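Local structure of beta-Ala-His dipeptidase (Homo sapiens, 3DLJ) at residues Tyr274-Leu280 / Trp320-Ser324; Glu284-Tyr288 / Leu316-Arg321. The protein hydrolyses Xaa-His dipeptides, above all carnosine and anserine, as a secreted homodimeric metallopeptidase of the M20A family with two zinc ions per subunit. One frame throughout, in Å; residues are numbered along the deposited sequence.

How the contacts relate
Both contacts meet on R321, the residue that follows helix 312-320. In contact 1 its NH2 donates to V278 O at 2.7 Å, in contact 2 its NE and NH2 pair with E284, so one guanidinium ties together the loop before helix 282-289 and the first turn of that helix. The centres of the two contacts lie about 10 Å apart. L280 joins them as well, its CD2 3.7 Å from M317 SD and its CG 3.7 Å from I285 CG1, while Y322 N and M317 O, 2.9 Å apart, probably hydrogen-bond where helix 312-320 gives way to strand 324-331. Both contacts are structural packing, away from the zinc ligands and the predicted catalytic residues.

Contact 1 of 2, residues Tyr274-Leu280 / Trp320-Ser324; sequences YDEVVPL and WRYPS
Segment 274-280 begins with a type I beta turn from Y274 to V277 (V277 N to Y274 O 3.3 Å, weak), then runs in polyproline II conformation from V277 to L280. Segment 320-324 leaves helix 312-320 at R321 and is extended from Y322 on; the closest CA pair is V277 and Y322, at 7.3 Å. R321, chi1 to chi3 all p, reaches away from the helix to segment 274-280, where R321 NH2 donates to V278 O at 2.7 Å. A water donates to V278 O (3.0 Å) and accepts from R321 NH1 (3.2 Å). L280 CD1 lies over one guanidinium face, 4.1 Å from R321 NE. The segments join the approach to helix 282-289 to the link between helix 312-320 and strand 324-331 of the five-stranded sheet. P323 CG packs on Y274 CE2 (3.6 Å), P323 CD on V277 CG2 (3.9 Å). Y274 OH, hydrogen-bonded to I268 N, reaches P323 O through a second water (2.6 and 2.9 Å), and Y322 OH touches L280 CD2 at 3.6 Å.

Contact 2 of 2, residues Glu284-Tyr288 / Leu316-Arg321; sequences EINTY and LMHLWR
Y288, the residue with the most surface covered, projects with chi1 m from helix 282-289 onto the last turns of helix 312-320. Helical segments 284-288 and 316-320 cross at 109° with axes 11.5 Å apart, and the nearest CA atoms, of Y288 and L316, are 7.3 Å apart. M317, chi1 m and then t, t, lies over one face of the Y288 ring: CG makes a CH-pi contact 3.5 Å from the centroid, and SD, 4.7 Å from it, a Met-aromatic contact. L316 CB sits at the edge of the Y288 ring, 3.7 Å from Y288 CD2. This is a steep helix-helix packing within the M20 peptidase chain, beside strand 421-425, which W320 also touches. W320 and Y288 meet rim to rim, centroids 5.5 Å apart and planes at 39°. M317 CE continues to I285 CG1 at 3.9 Å. Just past the helix end, R321 forms a bidentate salt bridge with E284, NE to OE2 2.8 Å and NH2 to OE1 3.1 Å; NH2 also donates to V278 O.

Contact 1 of 2, residues Tyr274-Leu280 / Trp320-Ser324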
ATOM      1  N   TYR A 274      -1.496   0.830 -25.240  1.00 32.02           N
ATOM      2  CA  TYR A 274      -1.560   2.302 -25.165  1.00 31.57           C
ATOM      3  C   TYR A 274      -2.805   2.891 -25.817  1.00 31.13           C
ATOM      4  O   TYR A 274      -3.053   4.080 -25.734  1.00 30.72           O
ATOM      5  CB  TYR A 274      -0.286   2.943 -25.741  1.00 32.13           C
ATOM      6  CG  TYR A 274       0.936   2.628 -24.920  1.00 30.57           C
ATOM      7  CD1 TYR A 274       1.802   1.617 -25.303  1.00 28.97           C
ATOM      8  CD2 TYR A 274       1.201   3.322 -23.741  1.00 31.15           C
ATOM      9  CE1 TYR A 274       2.922   1.289 -24.531  1.00 29.78           C
ATOM     10  CE2 TYR A 274       2.325   3.015 -22.961  1.00 31.69           C
ATOM     11  CZ  TYR A 274       3.186   1.994 -23.375  1.00 30.59           C
ATOM     12  OH  TYR A 274       4.287   1.659 -22.616  1.00 30.93           O
ATOM     13  N   ASP A 275      -3.592   2.032 -26.443  1.00 31.57           N
ATOM     14  CA  ASP A 275      -4.777   2.441 -27.167  1.00 32.64           C
ATOM     15  C   ASP A 275      -5.679   3.400 -26.405  1.00 32.24           C
ATOM     16  O   ASP A 275      -6.122   4.409 -26.966  1.00 32.15           O
ATOM     17  CB  ASP A 275      -5.577   1.219 -27.596  1.00 33.04           C
ATOM     18  CG  ASP A 275      -4.906   0.447 -28.705  1.00 35.93           C
ATOM     19  OD1 ASP A 275      -3.858   0.891 -29.252  1.00 35.82           O
ATOM     20  OD2 ASP A 275      -5.465  -0.616 -29.030  1.00 40.48           O
ATOM     21  N   GLU A 276      -5.931   3.084 -25.140  1.00 32.29           N
ATOM     22  CA  GLU A 276      -6.924   3.785 -24.345  1.00 33.61           C
ATOM     23  C   GLU A 276      -6.378   4.710 -23.251  1.00 32.40           C
ATOM     24  O   GLU A 276      -7.164   5.258 -22.467  1.00 32.14           O
ATOM     25  CB  GLU A 276      -7.953   2.790 -23.772  1.00 33.33           C
ATOM     26  CG  GLU A 276      -8.741   2.016 -24.849  1.00 36.63           C
ATOM     27  CD  GLU A 276      -9.987   1.337 -24.289  1.00 38.36           C
ATOM     28  OE1 GLU A 276     -11.047   2.023 -24.181  1.00 43.97           O
ATOM     29  OE2 GLU A 276      -9.905   0.122 -23.953  1.00 43.57           O
ATOM     30  N   VAL A 277      -5.055   4.900 -23.192  1.00 31.75           N
ATOM     31  CA  VAL A 277      -4.461   5.880 -22.255  1.00 31.04           C
ATOM     32  C   VAL A 277      -4.943   7.276 -22.635  1.00 31.76           C
ATOM     33  O   VAL A 277      -4.897   7.631 -23.811  1.00 31.79           O
ATOM     34  CB  VAL A 277      -2.896   5.842 -22.247  1.00 31.51           C
ATOM     35  CG1 VAL A 277      -2.329   6.808 -21.189  1.00 28.68           C
ATOM     36  CG2 VAL A 277      -2.360   4.411 -22.030  1.00 28.05           C
ATOM     37  N   VAL A 278      -5.424   8.076 -21.679  1.00 32.43           N
ATOM     38  CA  VAL A 278      -5.905   9.421 -22.065  1.00 33.09           C
ATOM     39  C   VAL A 278      -4.774  10.264 -22.664  1.00 32.89           C
ATOM     40  O   VAL A 278      -3.636  10.203 -22.172  1.00 32.82           O
ATOM     41  CB  VAL A 278      -6.632  10.222 -20.942  1.00 32.96           C
ATOM     42  CG1 VAL A 278      -7.913   9.525 -20.535  1.00 35.14           C
ATOM     43  CG2 VAL A 278      -5.750  10.460 -19.761  1.00 33.49           C
ATOM     44  N   PRO A 279      -5.086  11.048 -23.716  1.00 32.48           N
ATOM     45  CA  PRO A 279      -4.074  11.901 -24.335  1.00 32.83           C
ATOM     46  C   PRO A 279      -3.553  12.945 -23.355  1.00 32.89           C
ATOM     47  O   PRO A 279      -4.338  13.542 -22.619  1.00 32.93           O
ATOM     48  CB  PRO A 279      -4.837  12.598 -25.484  1.00 32.25           C
ATOM     49  CG  PRO A 279      -6.040  11.775 -25.722  1.00 32.36           C
ATOM     50  CD  PRO A 279      -6.402  11.196 -24.375  1.00 32.84           C
ATOM     51  N   LEU A 280      -2.237  13.130 -23.336  1.00 33.33           N
ATOM     52  CA  LEU A 280      -1.619  14.224 -22.600  1.00 33.62           C
ATOM     53  C   LEU A 280      -2.033  15.560 -23.209  1.00 34.30           C
ATOM     54  O   LEU A 280      -1.938  15.736 -24.438  1.00 35.01           O
ATOM     55  CB  LEU A 280      -0.093  14.080 -22.614  1.00 33.24           C
ATOM     56  CG  LEU A 280       0.705  15.048 -21.742  1.00 32.60           C
ATOM     57  CD1 LEU A 280       0.195  15.083 -20.306  1.00 28.47           C
ATOM     58  CD2 LEU A 280       2.187  14.700 -21.792  1.00 33.21           C
ATOM     59  N   TRP A 320       2.543   8.314 -12.505  1.00 30.29           N
ATOM     60  CA  TRP A 320       1.157   8.610 -12.159  1.00 29.83           C
ATOM     61  C   TRP A 320       0.121   8.376 -13.250  1.00 29.18           C
ATOM     62  O   TRP A 320      -1.018   8.029 -12.954  1.00 28.07           O
ATOM     63  CB  TRP A 320       1.023  10.050 -11.665  1.00 29.31           C
ATOM     64  CG  TRP A 320       1.809  10.389 -10.426  1.00 29.15           C
ATOM     65  CD1 TRP A 320       2.434   9.515  -9.556  1.00 29.59           C
ATOM     66  CD2 TRP A 320       2.022  11.698  -9.899  1.00 29.55           C
ATOM     67  NE1 TRP A 320       3.036  10.209  -8.545  1.00 29.55           N
ATOM     68  CE2 TRP A 320       2.802  11.553  -8.728  1.00 31.17           C
ATOM     69  CE3 TRP A 320       1.625  12.995 -10.306  1.00 31.09           C
ATOM     70  CZ2 TRP A 320       3.198  12.650  -7.956  1.00 30.17           C
ATOM     71  CZ3 TRP A 320       2.022  14.083  -9.548  1.00 29.92           C
ATOM     72  CH2 TRP A 320       2.804  13.903  -8.382  1.00 30.14           C
ATOM     73  N   ARG A 321       0.509   8.594 -14.497  1.00 29.28           N
ATOM     74  CA  ARG A 321      -0.476   8.693 -15.582  1.00 29.32           C
ATOM     75  C   ARG A 321      -0.105   7.938 -16.868  1.00 29.13           C
ATOM     76  O   ARG A 321      -0.847   7.959 -17.856  1.00 28.93           O
ATOM     77  CB  ARG A 321      -0.849  10.170 -15.846  1.00 28.97           C
ATOM     78  CG  ARG A 321       0.270  11.063 -16.399  1.00 28.49           C
ATOM     79  CD  ARG A 321       0.344  10.982 -17.941  1.00 27.08           C
ATOM     80  NE  ARG A 321      -0.858  11.515 -18.592  1.00 26.93           N
ATOM     81  CZ  ARG A 321      -1.350  11.091 -19.761  1.00 27.14           C
ATOM     82  NH1 ARG A 321      -0.773  10.096 -20.426  1.00 28.83           N
ATOM     83  NH2 ARG A 321      -2.437  11.650 -20.272  1.00 24.67           N
ATOM     84  N   TYR A 322       1.043   7.265 -16.838  1.00 29.58           N
ATOM     85  CA  TYR A 322       1.387   6.288 -17.866  1.00 29.10           C
ATOM     86  C   TYR A 322       1.411   4.877 -17.257  1.00 29.29           C
ATOM     87  O   TYR A 322       1.745   4.711 -16.090  1.00 29.67           O
ATOM     88  CB  TYR A 322       2.729   6.616 -18.516  1.00 28.59           C
ATOM     89  CG  TYR A 322       2.736   7.835 -19.421  1.00 29.43           C
ATOM     90  CD1 TYR A 322       3.463   8.970 -19.072  1.00 29.73           C
ATOM     91  CD2 TYR A 322       2.058   7.847 -20.639  1.00 27.21           C
ATOM     92  CE1 TYR A 322       3.517  10.079 -19.888  1.00 27.92           C
ATOM     93  CE2 TYR A 322       2.105   8.952 -21.460  1.00 28.47           C
ATOM     94  CZ  TYR A 322       2.834  10.075 -21.074  1.00 29.64           C
ATOM     95  OH  TYR A 322       2.903  11.203 -21.880  1.00 29.44           O
ATOM     96  N   PRO A 323       1.036   3.848 -18.050  1.00 29.53           N
ATOM     97  CA  PRO A 323       1.123   2.489 -17.530  1.00 29.33           C
ATOM     98  C   PRO A 323       2.593   2.060 -17.382  1.00 29.59           C
ATOM     99  O   PRO A 323       3.479   2.654 -17.987  1.00 30.07           O
ATOM    100  CB  PRO A 323       0.413   1.664 -18.616  1.00 29.28           C
ATOM    101  CG  PRO A 323       0.587   2.433 -19.838  1.00 29.76           C
ATOM    102  CD  PRO A 323       0.542   3.873 -19.438  1.00 28.07           C
ATOM    103  N   SER A 324       2.855   1.057 -16.559  1.00 29.58           N
ATOM    104  CA  SER A 324       4.209   0.595 -16.371  1.00 29.56           C
ATOM    105  C   SER A 324       4.172  -0.921 -16.213  1.00 29.77           C
ATOM    106  O   SER A 324       3.159  -1.477 -15.748  1.00 30.69           O
ATOM    107  CB  SER A 324       4.839   1.266 -15.143  1.00 29.65           C
ATOM    108  OG  SER A 324       4.295   0.752 -13.939  1.00 29.73           O
TER
HETATM  109  O   HOH W   1       4.713   3.224 -20.545  1.00 39.36           O
HETATM  110  O   HOH W   2      -1.018   9.593 -23.570  1.00 39.84           O

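Contact 2 of 2, residues Glu284-Tyr288 / Leu316-Arg321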
ATOM      1  N   GLU A 284      -2.878  19.447 -18.480  1.00 36.11           N
ATOM      2  CA  GLU A 284      -2.296  18.370 -17.697  1.00 35.81           C
ATOM      3  C   GLU A 284      -0.805  18.573 -17.496  1.00 35.66           C
ATOM      4  O   GLU A 284      -0.318  18.468 -16.375  1.00 34.85           O
ATOM      5  CB  GLU A 284      -2.560  17.024 -18.345  1.00 35.28           C
ATOM      6  CG  GLU A 284      -2.185  15.894 -17.423  1.00 37.01           C
ATOM      7  CD  GLU A 284      -2.564  14.538 -17.950  1.00 38.09           C
ATOM      8  OE1 GLU A 284      -3.115  14.473 -19.068  1.00 39.18           O
ATOM      9  OE2 GLU A 284      -2.318  13.539 -17.234  1.00 38.93           O
ATOM     10  N   ILE A 285      -0.090  18.868 -18.579  1.00 35.87           N
ATOM     11  CA  ILE A 285       1.333  19.186 -18.498  1.00 36.51           C
ATOM     12  C   ILE A 285       1.595  20.282 -17.440  1.00 36.62           C
ATOM     13  O   ILE A 285       2.526  20.182 -16.639  1.00 36.27           O
ATOM     14  CB  ILE A 285       1.890  19.588 -19.886  1.00 36.67           C
ATOM     15  CG1 ILE A 285       1.979  18.352 -20.803  1.00 37.08           C
ATOM     16  CG2 ILE A 285       3.285  20.214 -19.757  1.00 37.56           C
ATOM     17  CD1 ILE A 285       1.930  18.668 -22.309  1.00 36.03           C
ATOM     18  N   ASN A 286       0.750  21.306 -17.432  1.00 36.79           N
ATOM     19  CA  ASN A 286       0.887  22.430 -16.505  1.00 37.32           C
ATOM     20  C   ASN A 286       0.791  22.047 -15.026  1.00 37.65           C
ATOM     21  O   ASN A 286       1.567  22.524 -14.206  1.00 37.98           O
ATOM     22  CB  ASN A 286      -0.111  23.527 -16.857  1.00 36.96           C
ATOM     23  CG  ASN A 286       0.380  24.420 -17.995  1.00 37.04           C
ATOM     24  OD1 ASN A 286       1.499  24.265 -18.485  1.00 36.12           O
ATOM     25  ND2 ASN A 286      -0.460  25.374 -18.410  1.00 35.63           N
ATOM     26  N   THR A 287      -0.158  21.173 -14.714  1.00 37.84           N
ATOM     27  CA  THR A 287      -0.312  20.561 -13.402  1.00 38.36           C
ATOM     28  C   THR A 287       0.980  19.896 -12.901  1.00 38.01           C
ATOM     29  O   THR A 287       1.309  20.001 -11.720  1.00 38.44           O
ATOM     30  CB  THR A 287      -1.492  19.537 -13.447  1.00 38.83           C
ATOM     31  OG1 THR A 287      -2.728  20.240 -13.662  1.00 40.47           O
ATOM     32  CG2 THR A 287      -1.604  18.739 -12.184  1.00 39.36           C
ATOM     33  N   TYR A 288       1.697  19.218 -13.795  1.00 37.31           N
ATOM     34  CA  TYR A 288       2.971  18.585 -13.467  1.00 37.00           C
ATOM     35  C   TYR A 288       4.099  19.571 -13.251  1.00 37.34           C
ATOM     36  O   TYR A 288       4.913  19.396 -12.347  1.00 38.22           O
ATOM     37  CB  TYR A 288       3.340  17.524 -14.512  1.00 36.68           C
ATOM     38  CG  TYR A 288       2.522  16.276 -14.340  1.00 35.97           C
ATOM     39  CD1 TYR A 288       1.305  16.106 -14.998  1.00 35.89           C
ATOM     40  CD2 TYR A 288       2.946  15.281 -13.479  1.00 34.54           C
ATOM     41  CE1 TYR A 288       0.544  14.946 -14.801  1.00 36.25           C
ATOM     42  CE2 TYR A 288       2.220  14.140 -13.289  1.00 35.93           C
ATOM     43  CZ  TYR A 288       1.020  13.967 -13.936  1.00 36.66           C
ATOM     44  OH  TYR A 288       0.327  12.801 -13.693  1.00 36.24           O
ATOM     45  N   LEU A 316       7.357  12.068 -13.075  1.00 32.00           N
ATOM     46  CA  LEU A 316       6.089  12.052 -12.340  1.00 32.03           C
ATOM     47  C   LEU A 316       4.945  11.470 -13.156  1.00 32.04           C
ATOM     48  O   LEU A 316       4.161  10.661 -12.635  1.00 32.35           O
ATOM     49  CB  LEU A 316       5.735  13.456 -11.839  1.00 32.57           C
ATOM     50  CG  LEU A 316       6.597  14.001 -10.694  1.00 32.17           C
ATOM     51  CD1 LEU A 316       6.096  15.370 -10.301  1.00 34.00           C
ATOM     52  CD2 LEU A 316       6.567  13.067  -9.511  1.00 31.10           C
ATOM     53  N   MET A 317       4.871  11.859 -14.433  1.00 31.17           N
ATOM     54  CA  MET A 317       3.886  11.310 -15.358  1.00 31.00           C
ATOM     55  C   MET A 317       4.028   9.802 -15.566  1.00 31.18           C
ATOM     56  O   MET A 317       3.016   9.081 -15.656  1.00 31.19           O
ATOM     57  CB  MET A 317       3.947  12.013 -16.708  1.00 30.65           C
ATOM     58  CG  MET A 317       3.449  13.448 -16.698  1.00 29.76           C
ATOM     59  SD  MET A 317       3.363  14.059 -18.386  1.00 32.37           S
ATOM     60  CE  MET A 317       3.344  15.844 -18.088  1.00 30.84           C
ATOM     61  N   HIS A 318       5.265   9.320 -15.642  1.00 30.59           N
ATOM     62  CA  HIS A 318       5.471   7.882 -15.813  1.00 31.45           C
ATOM     63  C   HIS A 318       5.100   7.039 -14.587  1.00 31.58           C
ATOM     64  O   HIS A 318       4.734   5.872 -14.710  1.00 31.82           O
ATOM     65  CB  HIS A 318       6.854   7.571 -16.406  1.00 30.58           C
ATOM     66  CG  HIS A 318       6.873   7.738 -17.889  1.00 29.63           C
ATOM     67  ND1 HIS A 318       7.081   8.957 -18.499  1.00 28.03           N
ATOM     68  CD2 HIS A 318       6.609   6.859 -18.885  1.00 30.15           C
ATOM     69  CE1 HIS A 318       6.975   8.817 -19.808  1.00 27.64           C
ATOM     70  NE2 HIS A 318       6.684   7.554 -20.068  1.00 30.12           N
ATOM     71  N   LEU A 319       5.153   7.688 -13.431  1.00 31.69           N
ATOM     72  CA  LEU A 319       4.671   7.170 -12.159  1.00 31.59           C
ATOM     73  C   LEU A 319       3.147   7.245 -11.997  1.00 31.31           C
ATOM     74  O   LEU A 319       2.525   6.340 -11.410  1.00 31.63           O
ATOM     75  CB  LEU A 319       5.310   7.986 -11.025  1.00 31.54           C
ATOM     76  CG  LEU A 319       6.779   7.784 -10.668  1.00 32.17           C
ATOM     77  CD1 LEU A 319       7.117   8.518  -9.364  1.00 31.57           C
ATOM     78  CD2 LEU A 319       7.088   6.261 -10.547  1.00 30.81           C
ATOM     79  N   TRP A 320       2.543   8.314 -12.505  1.00 30.29           N
ATOM     80  CA  TRP A 320       1.157   8.610 -12.159  1.00 29.83           C
ATOM     81  C   TRP A 320       0.121   8.376 -13.250  1.00 29.18           C
ATOM     82  O   TRP A 320      -1.018   8.029 -12.954  1.00 28.07           O
ATOM     83  CB  TRP A 320       1.023  10.050 -11.665  1.00 29.31           C
ATOM     84  CG  TRP A 320       1.809  10.389 -10.426  1.00 29.15           C
ATOM     85  CD1 TRP A 320       2.434   9.515  -9.556  1.00 29.59           C
ATOM     86  CD2 TRP A 320       2.022  11.698  -9.899  1.00 29.55           C
ATOM     87  NE1 TRP A 320       3.036  10.209  -8.545  1.00 29.55           N
ATOM     88  CE2 TRP A 320       2.802  11.553  -8.728  1.00 31.17           C
ATOM     89  CE3 TRP A 320       1.625  12.995 -10.306  1.00 31.09           C
ATOM     90  CZ2 TRP A 320       3.198  12.650  -7.956  1.00 30.17           C
ATOM     91  CZ3 TRP A 320       2.022  14.083  -9.548  1.00 29.92           C
ATOM     92  CH2 TRP A 320       2.804  13.903  -8.382  1.00 30.14           C
ATOM     93  N   ARG A 321       0.509   8.594 -14.497  1.00 29.28           N
ATOM     94  CA  ARG A 321      -0.476   8.693 -15.582  1.00 29.32           C
ATOM     95  C   ARG A 321      -0.105   7.938 -16.868  1.00 29.13           C
ATOM     96  O   ARG A 321      -0.847   7.959 -17.856  1.00 28.93           O
ATOM     97  CB  ARG A 321      -0.849  10.170 -15.846  1.00 28.97           C
ATOM     98  CG  ARG A 321       0.270  11.063 -16.399  1.00 28.49           C
ATOM     99  CD  ARG A 321       0.344  10.982 -17.941  1.00 27.08           C
ATOM    100  NE  ARG A 321      -0.858  11.515 -18.592  1.00 26.93           N
ATOM    101  CZ  ARG A 321      -1.350  11.091 -19.761  1.00 27.14           C
ATOM    102  NH1 ARG A 321      -0.773  10.096 -20.426  1.00 28.83           N
ATOM    103  NH2 ARG A 321      -2.437  11.650 -20.272  1.00 24.67           N
TER